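Local coordinates for SIS domain protein (Listeria monocytogenes str. 4b F2365, PDB 3FXA) that is a putative sugar-phosphate isomerase of the SIS (sugar isomerase) family and probably binds phosphorylated sugars, at residues 120-126 / 137-143; 108-112 / 132-136; 45-51 / 93-99; 62-67 / 167-171; 21-25 / 161-166. One frame throughout, in Å; residues are numbered along the deposited sequence.

Contact 1: 120-126 / 137-143; sequences STLIGVT and ADIFFPV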
# COMPACT_ATOMS: atom_id res chain seq x y z
N SER A 120 -21.23 -9.62 -8.33
CA SER A 120 -21.07 -8.23 -7.90
C SER A 120 -21.52 -7.28 -9.00
O SER A 120 -21.68 -7.68 -10.17
CB SER A 120 -19.59 -7.90 -7.58
OG SER A 120 -18.99 -8.83 -6.68
N THR A 121 -21.70 -6.02 -8.61
CA THR A 121 -22.02 -4.94 -9.55
C THR A 121 -20.73 -4.38 -10.14
O THR A 121 -19.84 -4.02 -9.39
CB THR A 121 -22.81 -3.79 -8.88
OG1 THR A 121 -24.08 -4.27 -8.41
CG2 THR A 121 -23.07 -2.68 -9.90
N LEU A 122 -20.61 -4.34 -11.46
CA LEU A 122 -19.42 -3.78 -12.14
C LEU A 122 -19.69 -2.36 -12.67
O LEU A 122 -20.63 -2.15 -13.44
CB LEU A 122 -18.98 -4.69 -13.29
CG LEU A 122 -17.76 -4.26 -14.10
CD1 LEU A 122 -16.57 -3.97 -13.16
CD2 LEU A 122 -17.41 -5.26 -15.18
N ILE A 123 -18.86 -1.40 -12.25
CA ILE A 123 -18.89 -0.01 -12.77
C ILE A 123 -17.59 0.09 -13.57
O ILE A 123 -16.53 -0.15 -13.02
CB ILE A 123 -18.95 1.06 -11.67
CG1 ILE A 123 -20.25 0.93 -10.86
CG2 ILE A 123 -18.87 2.47 -12.27
CD1 ILE A 123 -20.47 1.97 -9.81
N GLY A 124 -17.68 0.37 -14.87
CA GLY A 124 -16.50 0.49 -15.72
C GLY A 124 -16.21 1.95 -16.02
O GLY A 124 -17.01 2.59 -16.72
N VAL A 125 -15.09 2.45 -15.52
CA VAL A 125 -14.70 3.86 -15.66
C VAL A 125 -13.64 3.97 -16.76
O VAL A 125 -12.46 3.68 -16.55
CB VAL A 125 -14.18 4.45 -14.33
CG1 VAL A 125 -13.83 5.91 -14.51
CG2 VAL A 125 -15.22 4.25 -13.21
N THR A 126 -14.07 4.43 -17.94
CA THR A 126 -13.21 4.46 -19.11
C THR A 126 -13.67 5.50 -20.14
O THR A 126 -14.81 5.95 -20.08
CB THR A 126 -13.17 3.03 -19.76
OG1 THR A 126 -12.29 3.04 -20.90
CG2 THR A 126 -14.55 2.50 -20.16
N ALA A 137 -19.56 -3.86 -18.15
CA ALA A 137 -20.03 -3.19 -16.95
C ALA A 137 -21.54 -3.21 -16.82
O ALA A 137 -22.25 -3.16 -17.81
CB ALA A 137 -19.54 -1.74 -16.91
N ASP A 138 -22.01 -3.24 -15.57
CA ASP A 138 -23.43 -3.04 -15.26
C ASP A 138 -23.75 -1.55 -15.37
O ASP A 138 -24.87 -1.17 -15.73
CB ASP A 138 -23.75 -3.57 -13.88
CG ASP A 138 -23.52 -5.06 -13.77
OD1 ASP A 138 -24.07 -5.80 -14.62
OD2 ASP A 138 -22.77 -5.49 -12.88
N ILE A 139 -22.77 -0.72 -15.00
CA ILE A 139 -22.84 0.74 -15.21
C ILE A 139 -21.56 1.14 -15.94
O ILE A 139 -20.46 1.09 -15.36
CB ILE A 139 -22.96 1.55 -13.90
CG1 ILE A 139 -24.21 1.17 -13.12
CG2 ILE A 139 -23.01 3.04 -14.19
CD1 ILE A 139 -24.20 1.69 -11.69
N PHE A 140 -21.68 1.49 -17.22
CA PHE A 140 -20.58 2.09 -17.99
C PHE A 140 -20.61 3.58 -17.56
O PHE A 140 -21.65 4.26 -17.68
CB PHE A 140 -20.80 1.93 -19.51
CG PHE A 140 -19.95 2.84 -20.37
CD1 PHE A 140 -18.59 3.01 -20.15
CD2 PHE A 140 -20.54 3.50 -21.46
CE1 PHE A 140 -17.82 3.84 -20.97
CE2 PHE A 140 -19.78 4.32 -22.30
CZ PHE A 140 -18.42 4.50 -22.05
N PHE A 141 -19.47 4.03 -17.02
CA PHE A 141 -19.29 5.37 -16.46
C PHE A 141 -18.27 6.08 -17.35
O PHE A 141 -17.06 6.04 -17.08
CB PHE A 141 -18.86 5.27 -15.00
CG PHE A 141 -18.91 6.58 -14.23
CD1 PHE A 141 -17.95 7.60 -14.43
CD2 PHE A 141 -19.87 6.78 -13.24
CE1 PHE A 141 -17.98 8.80 -13.70
CE2 PHE A 141 -19.92 7.98 -12.48
CZ PHE A 141 -18.97 9.00 -12.71
N PRO A 142 -18.74 6.73 -18.43
CA PRO A 142 -17.82 7.43 -19.33
C PRO A 142 -17.16 8.66 -18.69
O PRO A 142 -17.80 9.41 -17.97
CB PRO A 142 -18.70 7.87 -20.50
CG PRO A 142 -20.09 7.85 -19.94
CD PRO A 142 -20.12 6.75 -18.97
N VAL A 143 -15.87 8.83 -18.96
CA VAL A 143 -15.08 9.99 -18.52
C VAL A 143 -13.95 10.11 -19.53
O VAL A 143 -13.34 9.08 -19.89
CB VAL A 143 -14.53 9.85 -17.08
CG1 VAL A 143 -13.90 8.48 -16.86
CG2 VAL A 143 -13.52 11.04 -16.71
O HOH W 1 -21.34 -7.69 -13.39

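Contact 2: 108-112 / 132-136; sequences LLNLI and VIAKE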
# COMPACT_ATOMS: atom_id res chain seq x y z
N LEU A 108 -6.84 -5.72 -15.47
CA LEU A 108 -8.21 -5.51 -15.00
C LEU A 108 -9.18 -6.44 -15.68
O LEU A 108 -10.13 -6.90 -15.03
CB LEU A 108 -8.66 -4.05 -15.21
CG LEU A 108 -7.80 -2.93 -14.59
CD1 LEU A 108 -8.56 -1.59 -14.63
CD2 LEU A 108 -7.47 -3.22 -13.15
N LEU A 109 -8.97 -6.73 -16.97
CA LEU A 109 -9.86 -7.63 -17.70
C LEU A 109 -9.87 -9.02 -17.07
O LEU A 109 -10.91 -9.66 -17.02
CB LEU A 109 -9.49 -7.74 -19.18
CG LEU A 109 -9.51 -6.49 -20.06
CD1 LEU A 109 -9.33 -6.87 -21.53
CD2 LEU A 109 -10.79 -5.64 -19.87
N ASN A 110 -8.70 -9.44 -16.56
CA ASN A 110 -8.54 -10.70 -15.79
C ASN A 110 -9.38 -10.82 -14.51
O ASN A 110 -9.54 -11.92 -14.00
CB ASN A 110 -7.06 -10.93 -15.44
CG ASN A 110 -6.18 -11.24 -16.65
OD1 ASN A 110 -6.65 -11.67 -17.70
ND2 ASN A 110 -4.88 -11.05 -16.49
N LEU A 111 -9.91 -9.69 -14.00
CA LEU A 111 -10.76 -9.59 -12.82
C LEU A 111 -12.25 -9.73 -13.13
O LEU A 111 -13.04 -9.99 -12.22
CB LEU A 111 -10.55 -8.21 -12.12
CG LEU A 111 -9.09 -7.77 -11.92
CD1 LEU A 111 -8.97 -6.39 -11.22
CD2 LEU A 111 -8.27 -8.85 -11.20
N ILE A 112 -12.64 -9.59 -14.40
CA ILE A 112 -14.07 -9.59 -14.77
C ILE A 112 -14.72 -10.96 -14.60
O ILE A 112 -15.80 -11.04 -14.03
CB ILE A 112 -14.32 -8.98 -16.17
CG1 ILE A 112 -13.90 -7.49 -16.16
CG2 ILE A 112 -15.79 -9.06 -16.54
CD1 ILE A 112 -13.90 -6.82 -17.53
N VAL A 132 -13.81 -3.55 -23.50
CA VAL A 132 -14.34 -4.68 -22.73
C VAL A 132 -14.95 -4.20 -21.41
O VAL A 132 -16.07 -4.60 -21.07
CB VAL A 132 -13.23 -5.75 -22.48
CG1 VAL A 132 -13.69 -6.78 -21.44
CG2 VAL A 132 -12.87 -6.40 -23.78
N ILE A 133 -14.24 -3.32 -20.71
CA ILE A 133 -14.68 -2.75 -19.43
C ILE A 133 -16.03 -2.01 -19.61
O ILE A 133 -16.94 -2.21 -18.82
CB ILE A 133 -13.55 -1.87 -18.78
CG1 ILE A 133 -12.44 -2.78 -18.24
CG2 ILE A 133 -14.12 -0.99 -17.68
CD1 ILE A 133 -11.24 -2.12 -17.62
N ALA A 134 -16.15 -1.20 -20.66
CA ALA A 134 -17.41 -0.49 -20.95
C ALA A 134 -18.54 -1.46 -21.30
O ALA A 134 -19.67 -1.27 -20.84
CB ALA A 134 -17.22 0.53 -22.09
N LYS A 135 -18.24 -2.49 -22.08
CA LYS A 135 -19.25 -3.47 -22.53
C LYS A 135 -19.69 -4.47 -21.46
O LYS A 135 -20.86 -4.87 -21.42
CB LYS A 135 -18.78 -4.21 -23.79
CG LYS A 135 -18.75 -3.37 -25.06
CD LYS A 135 -18.35 -4.29 -26.23
CE LYS A 135 -18.39 -3.60 -27.57
NZ LYS A 135 -18.19 -4.59 -28.67
N GLU A 136 -18.75 -4.88 -20.61
CA GLU A 136 -19.03 -5.83 -19.52
C GLU A 136 -19.66 -5.18 -18.29
O GLU A 136 -20.28 -5.87 -17.49
CB GLU A 136 -17.74 -6.58 -19.12
CG GLU A 136 -17.16 -7.48 -20.24
CD GLU A 136 -18.05 -8.65 -20.62
OE1 GLU A 136 -18.85 -9.13 -19.79
OE2 GLU A 136 -17.96 -9.11 -21.78

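Contact 3: 45-51 / 93-99; sequences TGKIVVA and EDILILI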
# COMPACT_ATOMS: atom_id res chain seq x y z
N THR A 45 -25.11 -2.51 0.51
CA THR A 45 -24.98 -3.11 1.85
C THR A 45 -23.63 -3.82 2.07
O THR A 45 -23.35 -4.29 3.19
CB THR A 45 -26.12 -4.13 2.13
OG1 THR A 45 -26.02 -5.25 1.23
CG2 THR A 45 -27.47 -3.46 1.97
N GLY A 46 -22.81 -3.91 1.02
CA GLY A 46 -21.47 -4.50 1.11
C GLY A 46 -20.40 -3.41 1.16
O GLY A 46 -20.46 -2.50 1.99
N LYS A 47 -19.44 -3.51 0.26
CA LYS A 47 -18.36 -2.52 0.15
C LYS A 47 -18.03 -2.26 -1.30
O LYS A 47 -18.44 -2.99 -2.18
CB LYS A 47 -17.12 -3.01 0.90
CG LYS A 47 -16.51 -4.28 0.35
CD LYS A 47 -15.44 -4.80 1.27
CE LYS A 47 -14.92 -6.13 0.79
NZ LYS A 47 -15.97 -7.19 0.69
N ILE A 48 -17.26 -1.19 -1.51
CA ILE A 48 -16.82 -0.78 -2.83
C ILE A 48 -15.39 -1.29 -3.04
O ILE A 48 -14.51 -0.93 -2.29
CB ILE A 48 -16.88 0.74 -2.99
CG1 ILE A 48 -18.30 1.28 -2.69
CG2 ILE A 48 -16.46 1.14 -4.40
CD1 ILE A 48 -18.38 2.80 -2.59
N VAL A 49 -15.16 -2.09 -4.06
CA VAL A 49 -13.81 -2.61 -4.34
C VAL A 49 -13.35 -1.86 -5.59
O VAL A 49 -14.03 -1.92 -6.60
CB VAL A 49 -13.85 -4.14 -4.57
CG1 VAL A 49 -12.46 -4.66 -4.79
CG2 VAL A 49 -14.49 -4.83 -3.36
N VAL A 50 -12.23 -1.14 -5.53
CA VAL A 50 -11.76 -0.35 -6.69
C VAL A 50 -10.41 -0.88 -7.17
O VAL A 50 -9.52 -1.08 -6.35
CB VAL A 50 -11.68 1.16 -6.41
CG1 VAL A 50 -11.63 2.00 -7.74
CG2 VAL A 50 -12.87 1.60 -5.57
N ALA A 51 -10.27 -1.08 -8.49
CA ALA A 51 -9.02 -1.55 -9.10
C ALA A 51 -8.53 -0.64 -10.23
O ALA A 51 -9.32 -0.14 -11.02
CB ALA A 51 -9.20 -2.96 -9.65
N GLU A 93 -22.54 -8.78 -2.73
CA GLU A 93 -23.19 -7.52 -2.34
C GLU A 93 -22.30 -6.31 -2.60
O GLU A 93 -22.69 -5.17 -2.26
CB GLU A 93 -23.58 -7.51 -0.84
CG GLU A 93 -24.11 -8.85 -0.23
CD GLU A 93 -23.00 -9.86 0.15
OE1 GLU A 93 -21.95 -9.47 0.69
OE2 GLU A 93 -23.20 -11.07 -0.10
N ASP A 94 -21.15 -6.52 -3.23
CA ASP A 94 -20.19 -5.45 -3.47
C ASP A 94 -20.33 -4.79 -4.84
O ASP A 94 -20.97 -5.32 -5.75
CB ASP A 94 -18.75 -5.97 -3.33
CG ASP A 94 -18.40 -6.43 -1.91
OD1 ASP A 94 -19.14 -6.15 -0.95
OD2 ASP A 94 -17.34 -7.09 -1.80
N ILE A 95 -19.65 -3.66 -4.97
CA ILE A 95 -19.56 -2.91 -6.21
C ILE A 95 -18.10 -2.90 -6.62
O ILE A 95 -17.29 -2.40 -5.84
CB ILE A 95 -20.04 -1.46 -6.04
CG1 ILE A 95 -21.50 -1.41 -5.53
CG2 ILE A 95 -19.88 -0.73 -7.37
CD1 ILE A 95 -22.06 -0.01 -5.27
N LEU A 96 -17.77 -3.50 -7.76
CA LEU A 96 -16.41 -3.46 -8.31
C LEU A 96 -16.34 -2.29 -9.28
O LEU A 96 -17.19 -2.18 -10.18
CB LEU A 96 -16.04 -4.78 -9.00
CG LEU A 96 -14.67 -4.88 -9.69
CD1 LEU A 96 -13.51 -4.73 -8.69
CD2 LEU A 96 -14.54 -6.18 -10.49
N ILE A 97 -15.38 -1.41 -9.07
CA ILE A 97 -15.12 -0.26 -9.93
C ILE A 97 -13.76 -0.49 -10.58
O ILE A 97 -12.72 -0.58 -9.88
CB ILE A 97 -15.14 1.09 -9.18
CG1 ILE A 97 -16.47 1.26 -8.41
CG2 ILE A 97 -14.88 2.25 -10.17
CD1 ILE A 97 -16.66 2.65 -7.73
N LEU A 98 -13.76 -0.62 -11.90
CA LEU A 98 -12.53 -0.78 -12.67
C LEU A 98 -12.23 0.54 -13.37
O LEU A 98 -13.07 1.05 -14.11
CB LEU A 98 -12.65 -1.91 -13.67
CG LEU A 98 -12.93 -3.30 -13.07
CD1 LEU A 98 -12.99 -4.34 -14.18
CD2 LEU A 98 -11.88 -3.73 -12.01
N ILE A 99 -11.03 1.09 -13.14
CA ILE A 99 -10.60 2.38 -13.72
C ILE A 99 -9.51 2.12 -14.75
O ILE A 99 -8.41 1.65 -14.40
CB ILE A 99 -10.08 3.40 -12.69
CG1 ILE A 99 -11.11 3.63 -11.58
CG2 ILE A 99 -9.72 4.75 -13.39
CD1 ILE A 99 -10.64 4.51 -10.45
O HOH W 2 -25.16 -4.24 -1.62

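Contact 4: 62-67 / 167-171; sequences KLVHSF and FDAVI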
# COMPACT_ATOMS: atom_id res chain seq x y z
N LYS A 62 -7.91 7.18 -4.46
CA LYS A 62 -8.56 8.44 -4.06
C LYS A 62 -10.06 8.12 -3.80
O LYS A 62 -10.61 8.51 -2.76
CB LYS A 62 -8.32 9.55 -5.08
CG LYS A 62 -8.32 10.97 -4.48
CD LYS A 62 -9.63 11.34 -3.87
CE LYS A 62 -9.62 12.69 -3.28
NZ LYS A 62 -10.99 13.14 -2.90
N LEU A 63 -10.69 7.40 -4.72
CA LEU A 63 -12.06 6.93 -4.53
C LEU A 63 -12.22 6.17 -3.19
O LEU A 63 -13.12 6.46 -2.38
CB LEU A 63 -12.54 6.03 -5.65
CG LEU A 63 -13.05 6.61 -6.98
CD1 LEU A 63 -12.03 7.44 -7.74
CD2 LEU A 63 -13.60 5.47 -7.83
N VAL A 64 -11.32 5.22 -2.96
CA VAL A 64 -11.32 4.39 -1.74
C VAL A 64 -11.19 5.23 -0.48
O VAL A 64 -12.00 5.07 0.42
CB VAL A 64 -10.21 3.30 -1.81
CG1 VAL A 64 -9.97 2.64 -0.42
CG2 VAL A 64 -10.54 2.24 -2.91
N HIS A 65 -10.26 6.18 -0.43
CA HIS A 65 -10.18 7.05 0.75
C HIS A 65 -11.49 7.84 1.01
O HIS A 65 -12.05 7.81 2.12
CB HIS A 65 -9.01 8.03 0.67
CG HIS A 65 -8.97 8.99 1.83
ND1 HIS A 65 -8.51 8.63 3.08
CD2 HIS A 65 -9.43 10.26 1.95
CE1 HIS A 65 -8.66 9.64 3.90
NE2 HIS A 65 -9.21 10.65 3.25
N SER A 66 -11.92 8.56 -0.02
CA SER A 66 -13.09 9.42 0.09
C SER A 66 -14.41 8.69 0.35
O SER A 66 -15.25 9.22 1.09
CB SER A 66 -13.16 10.42 -1.09
OG SER A 66 -12.01 11.26 -1.03
N PHE A 67 -14.57 7.48 -0.20
CA PHE A 67 -15.76 6.67 0.08
C PHE A 67 -15.76 6.31 1.57
O PHE A 67 -16.77 6.50 2.27
CB PHE A 67 -15.84 5.40 -0.80
CG PHE A 67 -16.35 5.62 -2.17
CD1 PHE A 67 -17.59 6.26 -2.38
CD2 PHE A 67 -15.69 5.08 -3.28
CE1 PHE A 67 -18.11 6.41 -3.68
CE2 PHE A 67 -16.22 5.24 -4.57
CZ PHE A 67 -17.40 5.90 -4.77
N PHE A 167 -15.74 11.26 -9.40
CA PHE A 167 -16.15 10.59 -8.16
C PHE A 167 -16.21 11.54 -6.95
O PHE A 167 -17.03 11.31 -6.05
CB PHE A 167 -15.38 9.27 -7.93
CG PHE A 167 -15.84 8.17 -8.84
CD1 PHE A 167 -15.31 8.05 -10.10
CD2 PHE A 167 -16.88 7.32 -8.46
CE1 PHE A 167 -15.76 7.03 -10.99
CE2 PHE A 167 -17.35 6.33 -9.33
CZ PHE A 167 -16.79 6.17 -10.59
N ASP A 168 -15.42 12.61 -6.93
CA ASP A 168 -15.54 13.62 -5.87
C ASP A 168 -16.98 14.14 -5.85
O ASP A 168 -17.57 14.26 -4.81
CB ASP A 168 -14.54 14.80 -6.06
CG ASP A 168 -13.11 14.45 -5.68
OD1 ASP A 168 -12.90 13.49 -4.94
OD2 ASP A 168 -12.18 15.18 -6.11
N ALA A 169 -17.53 14.39 -7.04
CA ALA A 169 -18.91 14.89 -7.20
C ALA A 169 -19.90 13.83 -6.72
O ALA A 169 -20.83 14.14 -5.98
CB ALA A 169 -19.19 15.32 -8.63
N VAL A 170 -19.69 12.59 -7.14
CA VAL A 170 -20.53 11.48 -6.68
C VAL A 170 -20.53 11.44 -5.15
O VAL A 170 -21.61 11.41 -4.50
CB VAL A 170 -20.08 10.13 -7.31
CG1 VAL A 170 -20.73 8.91 -6.62
CG2 VAL A 170 -20.33 10.15 -8.79
N ILE A 171 -19.33 11.51 -4.56
CA ILE A 171 -19.16 11.42 -3.11
C ILE A 171 -19.78 12.57 -2.33
O ILE A 171 -20.48 12.35 -1.33
CB ILE A 171 -17.66 11.16 -2.79
CG1 ILE A 171 -17.31 9.74 -3.22
CG2 ILE A 171 -17.34 11.39 -1.33
CD1 ILE A 171 -15.83 9.46 -3.22
O HOH W 3 -9.89 15.42 -4.76

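Contact 5: 21-25 / 161-166; sequences AISRL and MAVIAS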
# COMPACT_ATOMS: atom_id res chain seq x y z
N ALA A 21 -10.33 20.49 -18.34
CA ALA A 21 -10.72 19.06 -18.28
C ALA A 21 -11.82 18.81 -17.24
O ALA A 21 -12.76 18.08 -17.50
CB ALA A 21 -9.50 18.15 -18.02
N ILE A 22 -11.73 19.49 -16.10
CA ILE A 22 -12.74 19.36 -15.04
C ILE A 22 -13.98 20.16 -15.42
O ILE A 22 -15.09 19.68 -15.23
CB ILE A 22 -12.25 19.88 -13.68
CG1 ILE A 22 -11.02 19.10 -13.25
CG2 ILE A 22 -13.34 19.77 -12.59
CD1 ILE A 22 -10.45 19.62 -12.05
N SER A 23 -13.78 21.38 -15.94
CA SER A 23 -14.93 22.20 -16.34
C SER A 23 -15.79 21.53 -17.42
O SER A 23 -17.00 21.72 -17.42
CB SER A 23 -14.53 23.63 -16.74
OG SER A 23 -13.74 23.66 -17.90
N ARG A 24 -15.19 20.71 -18.29
CA ARG A 24 -15.92 19.97 -19.34
C ARG A 24 -16.58 18.66 -18.89
O ARG A 24 -17.18 17.94 -19.71
CB ARG A 24 -15.01 19.70 -20.54
CG ARG A 24 -14.67 20.93 -21.37
CD ARG A 24 -14.01 20.58 -22.70
NE ARG A 24 -14.88 19.78 -23.59
CZ ARG A 24 -14.75 18.49 -23.93
NH1 ARG A 24 -13.73 17.72 -23.51
NH2 ARG A 24 -15.65 17.94 -24.75
N LEU A 25 -16.51 18.32 -17.59
CA LEU A 25 -17.08 17.06 -17.13
C LEU A 25 -18.55 16.80 -17.51
O LEU A 25 -18.86 15.68 -17.89
CB LEU A 25 -16.78 16.79 -15.63
CG LEU A 25 -15.34 16.34 -15.36
CD1 LEU A 25 -15.08 16.31 -13.86
CD2 LEU A 25 -15.10 14.94 -15.95
N MSE A 161 -7.22 13.40 -13.23
CA MSE A 161 -7.93 14.45 -12.52
C MSE A 161 -9.42 14.41 -12.84
O MSE A 161 -10.24 14.54 -11.92
CB MSE A 161 -7.35 15.83 -12.84
CG MSE A 161 -7.75 16.85 -11.84
SE MSE A 161 -6.52 18.33 -11.89
CE MSE A 161 -4.88 17.41 -11.45
N ALA A 162 -9.76 14.19 -14.11
CA ALA A 162 -11.16 14.08 -14.56
C ALA A 162 -11.87 12.90 -13.86
O ALA A 162 -13.00 13.02 -13.38
CB ALA A 162 -11.26 13.92 -16.07
N VAL A 163 -11.19 11.76 -13.77
CA VAL A 163 -11.73 10.62 -13.01
C VAL A 163 -11.92 10.93 -11.52
O VAL A 163 -13.00 10.69 -10.99
CB VAL A 163 -10.89 9.32 -13.18
CG1 VAL A 163 -11.47 8.20 -12.33
CG2 VAL A 163 -10.84 8.88 -14.62
N ILE A 164 -10.92 11.52 -10.87
CA ILE A 164 -11.01 11.84 -9.45
C ILE A 164 -12.18 12.82 -9.23
O ILE A 164 -13.03 12.58 -8.38
CB ILE A 164 -9.69 12.42 -8.88
CG1 ILE A 164 -8.59 11.34 -8.88
CG2 ILE A 164 -9.91 12.92 -7.46
CD1 ILE A 164 -7.21 11.88 -8.47
N ALA A 165 -12.19 13.91 -10.00
CA ALA A 165 -13.26 14.91 -9.92
C ALA A 165 -14.65 14.32 -10.14
O ALA A 165 -15.61 14.70 -9.44
CB ALA A 165 -13.03 16.02 -10.93
N SER A 166 -14.77 13.39 -11.10
CA SER A 166 -16.05 12.71 -11.34
C SER A 166 -16.59 12.03 -10.07
O SER A 166 -17.70 12.27 -9.65
CB SER A 166 -15.94 11.69 -12.47
OG SER A 166 -15.64 12.28 -13.71

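Contact 1: 120-126 / 137-143
Residues 120-126 and 137-143 pair as neighbouring parallel strands, Ile-123 beside Ile-139 and Gly-124 beside Phe-140. With helix 132-136 they form a beta-alpha-beta unit at the end of the SIS-domain sheet. Among the hydrogen bonds, Leu-122 carries the entry to the ladder. Its O takes two donors, Ile-139 N at 3.0 Å and Asp-138 N at 2.8 Å, the latter bent (130°). Its N-H points almost straight (173°) at Asp-138 OD2, 2.8 Å away and met on the anti side, so one carboxylate oxygen stands in for a strand carbonyl. Gly-124 N then bonds Ile-139 O (2.9 Å) and Phe-141 N bonds Gly-124 O (2.9 Å). The apolar contacts fall on two faces. On one, Ile-123 and Ile-139 lie side by side, and Ile-123 CG2 meets Phe-141 CB at 3.9 Å; the Phe-141 ring stacks on Phe-167 of helix 157-177. On the other, Thr-126 CG2 reaches the edge of the Phe-140 ring, 3.6 Å from CE1, while Pro-142 CD lies over the centre of one face of that ring. Thr-126 OG1, anti to the backbone N, instead hydrogen-bonds Lys-101 O, in the loop after strand 95-99, and Asn-128 N. Where the strands end, Val-143 CG1 is wedged between its own backbone N and carbonyl carbon (chi1 46°) and presses on Val-125 CG1 at 3.5 Å, a close methyl-methyl approach.

Contact 2: 108-112 / 132-136
Leu-109 lays its CD2 methyl against Val-132, 3.5 Å from CG1, closer than ordinary van der Waals contact, and the same methyl sits 3.7 Å from Ile-133 CG1. One branch thus fills the groove between two successive side chains at the start of helix 132-136. Ile-133 has CG1 anti to its carbonyl carbon (chi1 -73°) and an extended chi2, which carries CD1 to Leu-108 CB at 4.0 Å. Further along, Ile-112, four residues after Leu-108, brings CD1 to Val-132 CG1 at 3.9 Å and CG2 to Glu-136 CB at 4.1 Å. Glu-136 thus meets this surface with its first methylene, its chain bent at chi2. A type I turn from Leu-109 to Ile-112, closed by Ile-112 N on Leu-109 O (3.1 Å), sets these residues on the facing side. This joins the end of helix 106-109 and its following turn to helix 132-136 on one side of the parallel sheet, where Leu-108 also rests on Ala-51 of strand 48-51 and Ile-112 on Leu-98 of strand 95-99. Nearby, Val-132 N bonds Asn-104 OD1 and Glu-136 O bonds Lys-116 NZ. The touching atoms are all aliphatic carbons, mostly of branched side chains and one the CB of Glu-136, so the contact rests on dispersion and exclusion of water, with specificity in the fit of methyls rather than directed bonds.

Contact 3: 45-51 / 93-99
Lys-47 turns CG into the space between its backbone N and carbonyl carbon (chi1 63°), runs extended, and bends at its last torsion, while Asp-94 holds CG anti to its carbonyl carbon (chi1 -65°); the lysine chain is thereby laid across the carboxylate. Both oxygens are used. Lys-47 NZ meets OD2 of Asp-94 on its syn side at 2.8 Å in a salt bridge, and Lys-47 N donates to OD1 of Asp-94 at 2.9 Å from well above the carboxylate plane (51° out of it). Gln-91 N also bonds OD2 and Val-89 O also receives NZ, which holds the pair from the neighbouring loop. Beyond this point the strands 48-51 and 95-99 form a regular parallel ladder inside the five-stranded sheet of the SIS domain. Val-49 N donates to Ile-95 O (2.8 Å), Ile-97 N to Val-49 O (2.9 Å) and Ala-51 N to Ile-97 O (2.9 Å), all close to straight. Val-50 CG1 reaches Ile-99 CD1 (3.8 Å) on the face toward helix 55-69, and Ala-51 CB touches Leu-98 CD2 (3.7 Å) on the opposite face. At the outer end a water joins Thr-45 N to Glu-93 O. With both residues buried, mutual neutralisation and the shared backbone donors and acceptor would probably favour the charged forms of lysine and aspartate, even with Lys-47 of the second subunit packed alongside.

Contact 4: 62-67 / 167-171
Helix segments 62-67 and 167-171 run nearly parallel, 13° apart with axes 10.3 Å from each other, and put Leu-63 opposite Phe-167 and Phe-67 opposite Ile-171. Two CH-pi contacts interlock them with the roles of ring and methyl exchanged. Leu-63 CD2 stands over the centre of the Phe-167 ring, 3.7 Å from its centroid. One turn on, Ile-171 CD1 lies over a face of the Phe-67 ring, offset toward the rim and 3.9 Å from the centroid, and that methyl also meets Ser-66 CB at 3.5 Å. The two rings touch as well, Phe-67 CZ to Phe-167 CD2 at 4.0 Å. Leu-63 rests on Val-50, and Ile-97 touches both rings: this is part of the helical layer on one face of the SIS-domain sheet, which helix 31-43 shares. On its other flank lies a polar cluster. Lys-62, with CG anti to the backbone N and a bend at chi2 (-63°), swings NZ to Asp-168 OD1 at 2.8 Å on the syn side, in a salt bridge, and also to Ser-66 OG at 2.8 Å. A water gives a proton to Asp-168 OD2 (2.7 Å) and binds NZ only weakly. Glu-18 OE2 of the third subunit comes close to Asp-168 OD2; in this buried subunit interface the lysine charge probably offsets the two acids, though one may gain proton affinity.

Contact 5: 21-25 / 161-166
Leu-25 CD2 reaches the carbonyl group of Ala-162, 3.8 Å from its O, and that oxygen takes two donors, Ser-166 OG (2.8 Å) and Ser-166 N (2.9 Å), from opposite sides of the carbonyl plane. The hydroxyl is turned back along its own helix (chi1 -64°), where the same Leu-25 methyl lies 3.5 Å from Ser-166 OG. Leu-25 CD1, the second branch, settles on Ala-165 CB at 3.6 Å. Here the end of the long N-terminal helix 4-23, with the start of helix 25-28, packs against helix 157-177 of the SIS domain. Ile-22 completes the row, with CG2 4.1 Å from Ala-165 CB, and its CD1 meets CG of Met-161 (a selenomethionine, modelled in two conformers) at 3.9 Å in the conformer given. The third subunit packs here too: its Trp-15 NE1 bonds Ala-165 O, and its Ile-22 packs on Ile-22 and Met-161.

In the fold
From the N terminus, residues 21-25 open the widest loop, closed at 161-166 as contact 5, which ties the N-terminal helix 4-23 to helix 157-177. Residues 45-51 start contact 3, nested in contact 5, and 62-67 start contact 4 before 93-99 close contact 3, so contacts 3 and 4 cross. Residues 108-112 and 120-126 follow; 132-136 and 137-143 close contacts 2 and 1, which also cross. Both are nested inside contacts 4 and 5, which cross each other. Contacts 3 and 1 join strands, linked through neighbours 95-99 and 121-126; contact 2 lies on one side of this sheet, contact 4 on the other. Contacts 4 and 5 both touch the third subunit.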